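Local coordinates for protein chorismatase (Streptomyces hygroscopicus, PDB 4BPS) that hydrolyses chorismate to pyruvate and a dihydroxycyclohexadiene carboxylate, a step in making the immunosuppressants FK506 and FK520, at residues V102-E107 with G188-F193; A114-Y119 with R162-D167; L134-N139 with M176-G181. One frame throughout, in Å; residues are numbered along the deposited sequence.

Contact 1: residues V102-E107 with G188-F193; sequences VVRTGE and GITCVF
R104 lays its guanidinium against the hydroxyl of T190, whose OG1 sits over the centre of the planar group, 3.0 Å from R104 CZ. The approach is from above the plane, and the two do not hydrogen-bond. Instead R104 NH1 bonds to A61 O and T60 OG1, while NH2 bonds to G187 O. A chi1 of 68° sets CG between the backbone N and carbonyl carbon, and the chain turns again at chi3, which places NE; its tip meets T190 across the strands. The two strands, 98-105 and 189-196, are antiparallel partners in the mixed sheet of the YjgF-like fold. V103 N reaches C191 O at 2.9 Å, and C191 N returns to V103 O at 2.8 Å; T105 and I189 make the same reciprocal pair. On the face toward helix 112-129, V103 CG1 touches C191 CB at 4.0 Å, and T105 CG2 lies beside I189 CB at 3.9 Å. On the other face R104, T190 and V102 pack against strand 57-62, and V192 meets W138 and Y140 of strand 133-142. Beyond, E107 bends at chi2 (74°), and its OE1, also bonded to S142 OG, takes the G188 N-H on its anti side at 2.9 Å.

Contact 2: residues A114-Y119 with R162-D167; sequences ATAALY and RAQALD. With 3EB (3-(2-carboxyethyl)benzoic acid), chain B.
The Y119 ring has the aliphatic part of R162 over one face, with R162 CD 4.2 Å from Y119 CZ, and the carbonyl oxygen of T115 in plane at its edge. The R162 guanidinium is used along its own edge, where the bound 3-(2-carboxyethyl)benzoic acid presents a carboxylate. NH1 donates to ligand OAD at 2.8 Å in an almost straight bond (177°), and NH2 donates to OAB at 2.8 Å. These side chains belong to helices 112-129 and 154-169 of the YjgF-like fold; their segments 114-119 and 162-167 cross at -44°, with axes 7.5 Å apart at closest approach. Alanines permit that closeness: A165 CB lies 3.3 Å from Y119 CB, a tight contact, and 3.5 Å from A116 O. A116 CB in turn touches the amide end of Q164, whose NE2 is bonded to E168, and T115 CG2 meets the backbone N of R162. R162 leaves its helix with CG anti to the backbone N (chi1 173°) and a bend at chi3 that places NE; the guanidinium beyond lies in the pocket, where R162 is an established substrate-binding residue. An alanine here would remove the CD over one face of the Y119 ring and would probably leave the ligand carboxylate without its paired N-H donors and their charge. Y155, Y215 and R228 also hydrogen-bond the ligand. Y119 OH, which also bonds N139, accepts at 2.7 Å from a water that receives the N-H of R162 NH1 at 3.1 Å.

Contact 3: residues L134-N139 with M176-G181; sequences LARTWN and MPAATG. With 3EB (3-(2-carboxyethyl)benzoic acid), chain B.
R136 reaches across to T180, its guanidinium gripping the threonine hydroxyl. Starting at CB, the arginine runs beside the indole of its own strand, with R136 CB 3.8 Å from W138 CH2. CG passes A178, and a bend at chi2 (-63°) brings CD over to the other strand, 3.5 Å from A178 O. NE passes A178 CB at 4.0 Å, and CZ comes near T180 OG1. At the tip, W138 NE1 lies over one face of the guanidinium toward its rim, and R136 NH2 lies over a face of the indole. NH2 forms two bonds close to the guanidinium plane, to T180 OG1 at 2.9 Å and to T137 O at 2.8 Å, which fix the group's rotation. NH1 adds a weak bond to the same hydroxyl and one to I242 O. E340 bonds T180 OG1 through OE1 and W138 NE1 through OE2.

On the other side of the sheet, N139 uses two donors on one acceptor: N and ND2 reach T180 O from opposite faces of its carbonyl plane, at 2.8 Å and 3.0 Å. Y119 holds OD1, so the amide is fixed at both ends. N139, A179, T180 and G181 help line the pocket of the bound 3-(2-carboxyethyl)benzoic acid, and G181 N lies 3.4 Å from its ring atom CAN. G181 has no CB, and the carboxylate carbon CAL lies close to where one would be. At the other end, the P177 ring packs on L134 and the R136 backbone.

The two strands are the parallel pair of a beta-alpha-beta unit connected through helix 154-169. A135 and R136 form a classic beta bulge facing L194 of strand 189-196, helix 112-129 covers L134 and T137, and strand 239-249 lies against R136, A178 and T180.

All three contacts lie in the N-terminal family region, in a sheet and the two helices packed on it, their centres about 12 to 14 Å apart. Contacts 1 and 3 share the six-stranded sheet: strand 189-196 from contact 1 runs next to strand 133-142 from contact 3, with W138 N probably bonded to V192 O. Contact 2 joins the two helices; L118 rests on V103 and C191 of contact 1, while L166 meets M176 of contact 3. Along the chain, contacts 2 and 3 both fall inside the loop closed by contact 1, and their segments alternate. Helix 154-169 and strand 178-184 carry R162 and G181, which meet the same ligand, whereas contact 1 stands farther back.

Contact 1: residues V102-E107 with G188-F193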
ATOM      1  N   VAL A 102       7.214  -7.094  -6.907  1.00  4.86           N
ATOM      2  CA  VAL A 102       7.003  -5.811  -7.535  0.54  5.23           C
ATOM      3  C   VAL A 102       6.831  -6.023  -9.034  1.00  4.64           C
ATOM      4  O   VAL A 102       7.573  -6.802  -9.625  1.00  4.82           O
ATOM      5  CB  VAL A 102       8.324  -4.968  -7.340  0.54  6.27           C
ATOM      6  CG1 VAL A 102       8.207  -3.603  -7.986  0.54  5.87           C
ATOM      7  CG2 VAL A 102       8.753  -4.870  -5.869  0.54  6.34           C
ATOM      8  N   VAL A 103       5.872  -5.326  -9.641  1.00  4.84           N
ATOM      9  CA  VAL A 103       5.593  -5.486 -11.062  1.00  4.77           C
ATOM     10  C   VAL A 103       4.955  -4.195 -11.555  1.00  4.91           C
ATOM     11  O   VAL A 103       4.294  -3.489 -10.792  1.00  5.33           O
ATOM     12  CB  VAL A 103       4.657  -6.696 -11.300  1.00  5.68           C
ATOM     13  CG1 VAL A 103       3.341  -6.593 -10.515  1.00  7.01           C
ATOM     14  CG2 VAL A 103       4.393  -6.927 -12.780  1.00  6.78           C
ATOM     15  N   ARG A 104       5.151  -3.839 -12.819  1.00  4.86           N
ATOM     16  CA  ARG A 104       4.520  -2.642 -13.350  1.00  5.05           C
ATOM     17  C   ARG A 104       4.116  -2.801 -14.799  1.00  5.47           C
ATOM     18  O   ARG A 104       4.602  -3.697 -15.501  1.00  7.07           O
ATOM     19  CB  ARG A 104       5.430  -1.422 -13.118  1.00  5.80           C
ATOM     20  CG  ARG A 104       6.716  -1.417 -13.932  1.00  6.21           C
ATOM     21  CD  ARG A 104       7.731  -0.400 -13.430  1.00  6.09           C
ATOM     22  NE  ARG A 104       7.171   0.946 -13.516  1.00  5.40           N
ATOM     23  CZ  ARG A 104       7.351   1.911 -12.619  1.00  4.94           C
ATOM     24  NH1 ARG A 104       8.187   1.758 -11.590  1.00  5.34           N
ATOM     25  NH2 ARG A 104       6.725   3.066 -12.784  1.00  5.18           N
ATOM     26  N   THR A 105       3.225  -1.909 -15.239  1.00  5.72           N
ATOM     27  CA  THR A 105       2.787  -1.850 -16.616  1.00  5.99           C
ATOM     28  C   THR A 105       2.920  -0.412 -17.093  1.00  6.35           C
ATOM     29  O   THR A 105       2.745   0.521 -16.327  1.00  7.61           O
ATOM     30  CB  THR A 105       1.371  -2.401 -16.761  1.00  7.27           C
ATOM     31  OG1 THR A 105       1.043  -2.490 -18.150  1.00  7.89           O
ATOM     32  CG2 THR A 105       0.328  -1.513 -16.060  1.00  8.78           C
ATOM     33  N   GLY A 106       3.291  -0.233 -18.354  1.00  6.64           N
ATOM     34  CA  GLY A 106       3.689   1.076 -18.845  1.00  7.16           C
ATOM     35  C   GLY A 106       2.589   2.126 -18.953  1.00  6.70           C
ATOM     36  O   GLY A 106       1.396   1.819 -19.058  1.00  7.14           O
ATOM     37  N   GLU A 107       3.007   3.382 -18.935  1.00  7.35           N
ATOM     38  CA  GLU A 107       2.158   4.514 -19.242  1.00  7.54           C
ATOM     39  C   GLU A 107       1.371   4.230 -20.527  1.00  7.72           C
ATOM     40  O   GLU A 107       1.956   3.787 -21.526  1.00  7.98           O
ATOM     41  CB  GLU A 107       3.040   5.762 -19.393  1.00  7.85           C
ATOM     42  CG  GLU A 107       2.234   7.039 -19.527  1.00  8.06           C
ATOM     43  CD  GLU A 107       1.592   7.503 -18.228  1.00  7.78           C
ATOM     44  OE1 GLU A 107       2.033   7.089 -17.133  1.00  7.13           O
ATOM     45  OE2 GLU A 107       0.642   8.321 -18.315  1.00  8.14           O
ATOM     46  N   GLY A 188       2.995   4.793 -15.659  1.00  5.29           N
ATOM     47  CA  GLY A 188       1.992   3.733 -15.676  1.00  5.71           C
ATOM     48  C   GLY A 188       1.566   3.303 -14.277  1.00  4.76           C
ATOM     49  O   GLY A 188       1.425   4.122 -13.364  1.00  5.45           O
ATOM     50  N   ILE A 189       1.335   2.002 -14.113  1.00  5.09           N
ATOM     51  CA  ILE A 189       0.821   1.471 -12.860  1.00  4.89           C
ATOM     52  C   ILE A 189       1.828   0.475 -12.298  1.00  4.57           C
ATOM     53  O   ILE A 189       2.211  -0.470 -12.974  1.00  5.38           O
ATOM     54  CB  ILE A 189      -0.554   0.834 -13.020  1.00  5.19           C
ATOM     55  CG1 ILE A 189      -1.568   1.881 -13.528  1.00  5.88           C
ATOM     56  CG2 ILE A 189      -1.021   0.234 -11.682  1.00  6.35           C
ATOM     57  CD1 ILE A 189      -2.985   1.394 -13.677  1.00  6.68           C
ATOM     58  N   THR A 190       2.230   0.701 -11.041  1.00  4.69           N
ATOM     59  CA  THR A 190       3.159  -0.167 -10.328  1.00  4.74           C
ATOM     60  C   THR A 190       2.416  -0.808  -9.157  1.00  4.69           C
ATOM     61  O   THR A 190       1.741  -0.112  -8.395  1.00  5.00           O
ATOM     62  CB  THR A 190       4.352   0.635  -9.808  1.00  5.30           C
ATOM     63  OG1 THR A 190       5.003   1.305 -10.886  1.00  5.23           O
ATOM     64  CG2 THR A 190       5.381  -0.236  -9.093  1.00  5.72           C
ATOM     65  N   CYS A 191       2.589  -2.120  -9.024  1.00  4.78           N
ATOM     66  CA  CYS A 191       2.013  -2.894  -7.933  1.00  5.09           C
ATOM     67  C   CYS A 191       3.122  -3.536  -7.099  1.00  5.07           C
ATOM     68  O   CYS A 191       4.050  -4.163  -7.636  1.00  5.93           O
ATOM     69  CB  CYS A 191       1.097  -3.982  -8.491  1.00  5.83           C
ATOM     70  SG  CYS A 191       0.383  -5.110  -7.248  1.00  8.34           S
ATOM     71  N   VAL A 192       3.030  -3.334  -5.782  1.00  4.77           N
ATOM     72  CA  VAL A 192       3.942  -3.936  -4.825  1.00  5.04           C
ATOM     73  C   VAL A 192       3.105  -4.815  -3.917  1.00  4.68           C
ATOM     74  O   VAL A 192       2.000  -4.422  -3.553  1.00  4.82           O
ATOM     75  CB  VAL A 192       4.651  -2.828  -3.995  1.00  5.34           C
ATOM     76  CG1 VAL A 192       5.643  -3.407  -3.000  1.00  5.88           C
ATOM     77  CG2 VAL A 192       5.303  -1.796  -4.897  1.00  5.82           C
ATOM     78  N   PHE A 193       3.621  -5.971  -3.502  1.00  4.69           N
ATOM     79  CA  PHE A 193       2.838  -6.808  -2.603  1.00  5.15           C
ATOM     80  C   PHE A 193       3.708  -7.640  -1.672  1.00  4.95           C
ATOM     81  O   PHE A 193       4.874  -7.972  -1.988  1.00  4.96           O
ATOM     82  CB  PHE A 193       1.870  -7.733  -3.374  1.00  5.33           C
ATOM     83  CG  PHE A 193       2.567  -8.735  -4.250  1.00  6.25           C
ATOM     84  CD1 PHE A 193       2.960  -8.391  -5.542  1.00  7.57           C
ATOM     85  CD2 PHE A 193       2.837 -10.018  -3.784  1.00  7.54           C
ATOM     86  CE1 PHE A 193       3.615  -9.305  -6.348  1.00  8.60           C
ATOM     87  CE2 PHE A 193       3.487 -10.936  -4.586  1.00  9.32           C
ATOM     88  CZ  PHE A 193       3.880 -10.568  -5.870  1.00  9.35           C
TER

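Contact 2: residues A114-Y119 with R162-D167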
ATOM      1  N   ALA A 114      -4.554  -4.362 -18.974  1.00  6.15           N
ATOM      2  CA  ALA A 114      -3.193  -4.561 -18.480  1.00  6.24           C
ATOM      3  C   ALA A 114      -3.166  -4.784 -16.966  1.00  5.83           C
ATOM      4  O   ALA A 114      -2.346  -5.561 -16.468  1.00  5.85           O
ATOM      5  CB  ALA A 114      -2.342  -3.359 -18.838  1.00  7.79           C
ATOM      6  N   THR A 115      -4.072  -4.120 -16.252  1.00  5.32           N
ATOM      7  CA  THR A 115      -4.161  -4.272 -14.799  1.00  5.42           C
ATOM      8  C   THR A 115      -4.712  -5.660 -14.453  1.00  5.24           C
ATOM      9  O   THR A 115      -4.249  -6.309 -13.507  1.00  5.41           O
ATOM     10  CB  THR A 115      -5.041  -3.180 -14.189  1.00  6.05           C
ATOM     11  OG1 THR A 115      -4.439  -1.906 -14.436  1.00  6.37           O
ATOM     12  CG2 THR A 115      -5.197  -3.340 -12.687  1.00  6.58           C
ATOM     13  N   ALA A 116      -5.705  -6.121 -15.203  1.00  5.35           N
ATOM     14  CA  ALA A 116      -6.245  -7.450 -14.971  1.00  5.79           C
ATOM     15  C   ALA A 116      -5.158  -8.498 -15.202  1.00  5.24           C
ATOM     16  O   ALA A 116      -5.044  -9.481 -14.457  1.00  5.51           O
ATOM     17  CB  ALA A 116      -7.455  -7.729 -15.867  1.00  6.30           C
ATOM     18  N   ALA A 117      -4.337  -8.295 -16.238  1.00  5.70           N
ATOM     19  CA  ALA A 117      -3.260  -9.234 -16.527  1.00  6.20           C
ATOM     20  C   ALA A 117      -2.186  -9.211 -15.424  1.00  6.05           C
ATOM     21  O   ALA A 117      -1.694 -10.252 -15.002  1.00  6.03           O
ATOM     22  CB  ALA A 117      -2.652  -8.952 -17.892  1.00  7.38           C
ATOM     23  N   LEU A 118      -1.839  -8.018 -14.956  1.00  6.00           N
ATOM     24  CA  LEU A 118      -0.855  -7.858 -13.907  1.00  6.37           C
ATOM     25  C   LEU A 118      -1.335  -8.556 -12.637  1.00  5.92           C
ATOM     26  O   LEU A 118      -0.600  -9.354 -12.045  1.00  5.95           O
ATOM     27  CB  LEU A 118      -0.633  -6.351 -13.697  1.00  7.72           C
ATOM     28  CG  LEU A 118       0.380  -5.963 -12.632  1.00  8.50           C
ATOM     29  CD1 LEU A 118       0.995  -4.594 -12.943  1.00  9.52           C
ATOM     30  CD2 LEU A 118      -0.271  -5.949 -11.250  1.00  8.51           C
ATOM     31  N   TYR A 119      -2.571  -8.289 -12.222  1.00  5.58           N
ATOM     32  CA  TYR A 119      -3.084  -8.943 -11.020  1.00  5.68           C
ATOM     33  C   TYR A 119      -3.241 -10.451 -11.212  1.00  5.74           C
ATOM     34  O   TYR A 119      -2.980 -11.214 -10.297  1.00  5.87           O
ATOM     35  CB  TYR A 119      -4.399  -8.293 -10.533  1.00  6.26           C
ATOM     36  CG  TYR A 119      -4.141  -7.240  -9.475  1.00  6.69           C
ATOM     37  CD1 TYR A 119      -4.067  -7.595  -8.145  1.00  7.95           C
ATOM     38  CD2 TYR A 119      -3.918  -5.915  -9.816  1.00  6.77           C
ATOM     39  CE1 TYR A 119      -3.759  -6.663  -7.159  1.00  8.32           C
ATOM     40  CE2 TYR A 119      -3.601  -4.980  -8.840  1.00  7.13           C
ATOM     41  CZ  TYR A 119      -3.538  -5.355  -7.508  1.00  7.10           C
ATOM     42  OH  TYR A 119      -3.209  -4.449  -6.517  1.00  7.53           O
ATOM     43  N   ARG A 162      -8.527  -4.511 -11.760  1.00  5.13           N
ATOM     44  CA  ARG A 162      -8.313  -5.267 -10.535  1.00  5.43           C
ATOM     45  C   ARG A 162      -9.491  -6.205 -10.260  1.00  5.77           C
ATOM     46  O   ARG A 162      -9.308  -7.378  -9.971  1.00  5.65           O
ATOM     47  CB  ARG A 162      -8.057  -4.303  -9.383  1.00  5.56           C
ATOM     48  CG  ARG A 162      -7.980  -4.985  -8.029  1.00  5.78           C
ATOM     49  CD  ARG A 162      -7.488  -4.051  -6.909  1.00  5.99           C
ATOM     50  NE  ARG A 162      -8.384  -2.894  -6.732  1.00  5.38           N
ATOM     51  CZ  ARG A 162      -8.117  -1.861  -5.936  1.00  5.16           C
ATOM     52  NH1 ARG A 162      -6.986  -1.820  -5.207  1.00  4.99           N
ATOM     53  NH2 ARG A 162      -8.976  -0.844  -5.875  1.00  5.25           N
ATOM     54  N   ALA A 163     -10.709  -5.679 -10.378  1.00  5.94           N
ATOM     55  CA  ALA A 163     -11.904  -6.468 -10.121  1.00  6.66           C
ATOM     56  C   ALA A 163     -11.974  -7.648 -11.089  1.00  6.40           C
ATOM     57  O   ALA A 163     -12.351  -8.763 -10.691  1.00  6.46           O
ATOM     58  CB  ALA A 163     -13.157  -5.594 -10.217  1.00  8.23           C
ATOM     59  N   GLN A 164     -11.659  -7.411 -12.358  1.00  6.17           N
ATOM     60  CA  GLN A 164     -11.677  -8.483 -13.354  1.00  6.33           C
ATOM     61  C   GLN A 164     -10.698  -9.595 -12.989  1.00  6.10           C
ATOM     62  O   GLN A 164     -11.020 -10.784 -13.145  1.00  6.70           O
ATOM     63  CB  GLN A 164     -11.381  -7.929 -14.751  1.00  7.06           C
ATOM     64  CG  GLN A 164     -11.474  -8.961 -15.863  1.00  8.54           C
ATOM     65  CD  GLN A 164     -11.134  -8.362 -17.197  1.00  8.69           C
ATOM     66  OE1 GLN A 164     -11.676  -7.315 -17.556  1.00 10.48           O
ATOM     67  NE2 GLN A 164     -10.239  -9.013 -17.949  1.00  8.22           N
ATOM     68  N   ALA A 165      -9.513  -9.227 -12.508  1.00  5.75           N
ATOM     69  CA  ALA A 165      -8.530 -10.232 -12.116  1.00  5.70           C
ATOM     70  C   ALA A 165      -9.046 -11.096 -10.959  1.00  5.87           C
ATOM     71  O   ALA A 165      -8.766 -12.292 -10.927  1.00  6.44           O
ATOM     72  CB  ALA A 165      -7.208  -9.607 -11.749  1.00  6.62           C
ATOM     73  N   LEU A 166      -9.769 -10.508 -10.005  1.00  6.43           N
ATOM     74  CA  LEU A 166     -10.288 -11.345  -8.932  1.00  7.19           C
ATOM     75  C   LEU A 166     -11.235 -12.394  -9.506  1.00  8.18           C
ATOM     76  O   LEU A 166     -11.190 -13.562  -9.119  1.00  9.46           O
ATOM     77  CB  LEU A 166     -11.001 -10.545  -7.837  1.00  7.46           C
ATOM     78  CG  LEU A 166     -10.132  -9.976  -6.703  1.00  7.99           C
ATOM     79  CD1 LEU A 166      -9.306  -8.772  -7.118  1.00  7.93           C
ATOM     80  CD2 LEU A 166     -11.019  -9.605  -5.513  1.00  8.45           C
ATOM     81  N   ASP A 167     -12.094 -11.995 -10.436  1.00  8.85           N
ATOM     82  CA  ASP A 167     -12.977 -12.985 -11.053  1.00 10.75           C
ATOM     83  C   ASP A 167     -12.210 -14.040 -11.843  1.00 10.19           C
ATOM     84  O   ASP A 167     -12.560 -15.215 -11.819  1.00 11.15           O
ATOM     85  CB  ASP A 167     -13.966 -12.291 -11.984  1.00 15.32           C
ATOM     86  CG  ASP A 167     -14.938 -11.409 -11.244  1.00 21.73           C
ATOM     87  OD1 ASP A 167     -15.135 -11.621 -10.023  1.00 24.40           O
ATOM     88  OD2 ASP A 167     -15.502 -10.494 -11.882  1.00 24.20           O
TER
HETATM   89  C   3EB B1345     -10.893   5.034   0.127  1.00  5.35           C
HETATM   90  O   3EB B1345     -11.632   4.538  -0.730  1.00  5.73           O
HETATM   91  CA  3EB B1345      -9.781   5.981  -0.229  1.00  5.53           C
HETATM   92  OAB 3EB B1345      -8.000   1.453  -4.543  1.00  5.47           O
HETATM   93  OAD 3EB B1345      -6.395   0.322  -3.510  1.00  5.49           O
HETATM   94  CAE 3EB B1345      -7.623   3.833  -0.127  1.00  5.28           C
HETATM   95  CAF 3EB B1345      -6.882   2.660  -0.048  1.00  4.97           C
HETATM   96  CAG 3EB B1345      -8.226   4.210  -1.327  1.00  4.77           C
HETATM   97  CAH 3EB B1345      -6.721   1.855  -1.164  1.00  5.00           C
HETATM   98  CAL 3EB B1345      -7.239   1.294  -3.567  1.00  5.09           C
HETATM   99  CAM 3EB B1345      -8.071   3.377  -2.436  1.00  4.86           C
HETATM  100  CAN 3EB B1345      -7.340   2.192  -2.364  1.00  5.07           C
HETATM  101  OXT 3EB B1345     -11.060   4.822   1.389  1.00  5.69           O
HETATM  102  C2  3EB B1345      -8.996   5.514  -1.472  1.00  5.40           C
HETATM  103  O   HOH W   1      -4.733  -3.738  -4.426  1.00  5.67           O

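Contact 3: residues L134-N139 with M176-G181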
ATOM      1  N   LEU A 134      -2.255 -13.094   0.594  1.00  6.03           N
ATOM      2  CA  LEU A 134      -1.760 -11.737   0.413  1.00  6.28           C
ATOM      3  C   LEU A 134      -1.905 -10.948   1.715  1.00  5.32           C
ATOM      4  O   LEU A 134      -2.916 -11.055   2.402  1.00  5.87           O
ATOM      5  CB  LEU A 134      -2.520 -11.013  -0.700  1.00  7.47           C
ATOM      6  CG  LEU A 134      -2.184 -11.461  -2.110  1.00 10.07           C
ATOM      7  CD1 LEU A 134      -3.222 -10.881  -3.073  1.00 11.49           C
ATOM      8  CD2 LEU A 134      -0.791 -10.968  -2.514  1.00 12.12           C
ATOM      9  N   ALA A 135      -0.879 -10.163   2.023  1.00  5.46           N
ATOM     10  CA  ALA A 135      -0.784  -9.432   3.282  1.00  5.70           C
ATOM     11  C   ALA A 135      -0.878  -7.921   3.132  1.00  4.89           C
ATOM     12  O   ALA A 135      -1.256  -7.237   4.081  1.00  5.72           O
ATOM     13  CB  ALA A 135       0.538  -9.756   3.976  1.00  7.15           C
ATOM     14  N   ARG A 136      -0.471  -7.400   1.976  1.00  4.77           N
ATOM     15  CA  ARG A 136      -0.441  -5.960   1.772  1.00  4.74           C
ATOM     16  C   ARG A 136      -0.236  -5.727   0.289  1.00  4.52           C
ATOM     17  O   ARG A 136       0.596  -6.423  -0.315  1.00  4.75           O
ATOM     18  CB  ARG A 136       0.705  -5.309   2.563  1.00  5.08           C
ATOM     19  CG  ARG A 136       0.354  -4.043   3.289  1.00  5.51           C
ATOM     20  CD  ARG A 136      -0.063  -2.879   2.387  1.00  5.08           C
ATOM     21  NE  ARG A 136      -0.224  -1.633   3.141  1.00  4.99           N
ATOM     22  CZ  ARG A 136      -0.591  -0.505   2.554  1.00  4.32           C
ATOM     23  NH1 ARG A 136      -0.698   0.612   3.258  1.00  4.92           N
ATOM     24  NH2 ARG A 136      -0.865  -0.508   1.267  1.00  5.02           N
ATOM     25  N   THR A 137      -0.958  -4.795  -0.318  1.00  4.41           N
ATOM     26  CA  THR A 137      -0.705  -4.405  -1.687  1.00  4.54           C
ATOM     27  C   THR A 137      -0.581  -2.889  -1.772  1.00  4.39           C
ATOM     28  O   THR A 137      -1.162  -2.157  -0.968  1.00  4.54           O
ATOM     29  CB  THR A 137      -1.838  -4.862  -2.648  1.00  5.13           C
ATOM     30  OG1 THR A 137      -3.065  -4.219  -2.292  1.00  5.22           O
ATOM     31  CG2 THR A 137      -1.998  -6.368  -2.643  1.00  5.84           C
ATOM     32  N   TRP A 138       0.162  -2.427  -2.784  1.00  4.08           N
ATOM     33  CA  TRP A 138       0.227  -0.999  -3.093  1.00  4.24           C
ATOM     34  C   TRP A 138       0.089  -0.848  -4.600  1.00  4.54           C
ATOM     35  O   TRP A 138       0.655  -1.633  -5.365  1.00  5.32           O
ATOM     36  CB  TRP A 138       1.557  -0.384  -2.695  1.00  4.55           C
ATOM     37  CG  TRP A 138       1.876  -0.307  -1.224  1.00  4.85           C
ATOM     38  CD1 TRP A 138       1.785   0.801  -0.434  1.00  4.93           C
ATOM     39  CD2 TRP A 138       2.406  -1.368  -0.382  1.00  4.72           C
ATOM     40  NE1 TRP A 138       2.237   0.508   0.837  1.00  5.05           N
ATOM     41  CE2 TRP A 138       2.606  -0.810   0.900  1.00  4.63           C
ATOM     42  CE3 TRP A 138       2.740  -2.711  -0.592  1.00  4.93           C
ATOM     43  CZ2 TRP A 138       3.136  -1.546   1.971  1.00  5.23           C
ATOM     44  CZ3 TRP A 138       3.261  -3.439   0.470  1.00  5.26           C
ATOM     45  CH2 TRP A 138       3.461  -2.851   1.734  1.00  5.45           C
ATOM     46  N   ASN A 139      -0.613   0.204  -5.001  1.00  4.44           N
ATOM     47  CA  ASN A 139      -0.815   0.547  -6.409  1.00  4.73           C
ATOM     48  C   ASN A 139      -0.474   2.018  -6.583  1.00  4.09           C
ATOM     49  O   ASN A 139      -1.146   2.890  -6.024  1.00  4.73           O
ATOM     50  CB  ASN A 139      -2.274   0.310  -6.833  1.00  5.37           C
ATOM     51  CG  ASN A 139      -2.767  -1.069  -6.454  1.00  5.41           C
ATOM     52  OD1 ASN A 139      -2.504  -2.033  -7.160  1.00  6.19           O
ATOM     53  ND2 ASN A 139      -3.471  -1.174  -5.313  1.00  5.74           N
HETATM   54  N   MSE A 176      -8.806  -9.822   0.096  1.00  5.71           N
HETATM   55  CA  MSE A 176      -7.825  -8.811  -0.268  1.00  5.38           C
HETATM   56  C   MSE A 176      -7.414  -8.034   0.972  1.00  5.15           C
HETATM   57  O   MSE A 176      -8.253  -7.562   1.736  1.00  5.72           O
HETATM   58  CB  MSE A 176      -8.338  -7.859  -1.344  1.00  5.80           C
HETATM   59  CG  MSE A 176      -8.686  -8.533  -2.690  1.00  7.08           C
HETATM   60 SE   MSE A 176      -7.242  -9.589  -3.475  1.00  8.12          SE
HETATM   61  CE  MSE A 176      -6.082  -8.151  -3.929  1.00  9.76           C
ATOM     62  N   PRO A 177      -6.104  -7.843   1.156  1.00  4.98           N
ATOM     63  CA  PRO A 177      -5.614  -7.250   2.406  1.00  5.02           C
ATOM     64  C   PRO A 177      -5.560  -5.726   2.323  1.00  4.78           C
ATOM     65  O   PRO A 177      -6.130  -5.096   1.420  1.00  4.82           O
ATOM     66  CB  PRO A 177      -4.197  -7.829   2.529  1.00  5.78           C
ATOM     67  CG  PRO A 177      -3.770  -7.934   1.086  1.00  5.35           C
ATOM     68  CD  PRO A 177      -5.007  -8.435   0.371  1.00  5.49           C
ATOM     69  N   ALA A 178      -4.857  -5.127   3.277  1.00  4.59           N
ATOM     70  CA  ALA A 178      -4.603  -3.707   3.292  1.00  5.05           C
ATOM     71  C   ALA A 178      -4.023  -3.272   1.940  1.00  4.73           C
ATOM     72  O   ALA A 178      -3.246  -4.015   1.308  1.00  4.63           O
ATOM     73  CB  ALA A 178      -3.620  -3.385   4.412  1.00  5.35           C
ATOM     74  N   ALA A 179      -4.389  -2.060   1.531  1.00  4.58           N
ATOM     75  CA  ALA A 179      -3.992  -1.551   0.223  1.00  4.64           C
ATOM     76  C   ALA A 179      -3.757  -0.054   0.231  1.00  4.45           C
ATOM     77  O   ALA A 179      -4.166   0.669   1.157  1.00  4.50           O
ATOM     78  CB  ALA A 179      -5.075  -1.893  -0.834  1.00  5.38           C
ATOM     79  N   THR A 180      -3.096   0.388  -0.829  1.00  4.32           N
ATOM     80  CA  THR A 180      -2.977   1.790  -1.210  1.00  4.46           C
ATOM     81  C   THR A 180      -3.289   1.903  -2.688  1.00  4.19           C
ATOM     82  O   THR A 180      -2.835   1.061  -3.470  1.00  4.60           O
ATOM     83  CB  THR A 180      -1.561   2.278  -0.955  1.00  4.63           C
ATOM     84  OG1 THR A 180      -1.341   2.237   0.456  1.00  4.80           O
ATOM     85  CG2 THR A 180      -1.305   3.686  -1.485  1.00  5.47           C
ATOM     86  N   GLY A 181      -4.060   2.932  -3.062  1.00  4.66           N
ATOM     87  CA  GLY A 181      -4.345   3.270  -4.454  1.00  5.55           C
ATOM     88  C   GLY A 181      -4.091   4.756  -4.601  1.00  5.53           C
ATOM     89  O   GLY A 181      -4.941   5.572  -4.236  1.00  6.66           O
TER
HETATM   90  C   3EB B1345     -10.893   5.034   0.127  1.00  5.35           C
HETATM   91  O   3EB B1345     -11.632   4.538  -0.730  1.00  5.73           O
HETATM   92  CA  3EB B1345      -9.781   5.981  -0.229  1.00  5.53           C
HETATM   93  OAB 3EB B1345      -8.000   1.453  -4.543  1.00  5.47           O
HETATM   94  OAD 3EB B1345      -6.395   0.322  -3.510  1.00  5.49           O
HETATM   95  CAE 3EB B1345      -7.623   3.833  -0.127  1.00  5.28           C
HETATM   96  CAF 3EB B1345      -6.882   2.660  -0.048  1.00  4.97           C
HETATM   97  CAG 3EB B1345      -8.226   4.210  -1.327  1.00  4.77           C
HETATM   98  CAH 3EB B1345      -6.721   1.855  -1.164  1.00  5.00           C
HETATM   99  CAL 3EB B1345      -7.239   1.294  -3.567  1.00  5.09           C
HETATM  100  CAM 3EB B1345      -8.071   3.377  -2.436  1.00  4.86           C
HETATM  101  CAN 3EB B1345      -7.340   2.192  -2.364  1.00  5.07           C
HETATM  102  OXT 3EB B1345     -11.060   4.822   1.389  1.00  5.69           O
HETATM  103  C2  3EB B1345      -8.996   5.514  -1.472  1.00  5.40           C
HETATM  104  O   HOH W   2      -5.228  -5.579  -1.183  1.00  6.29           O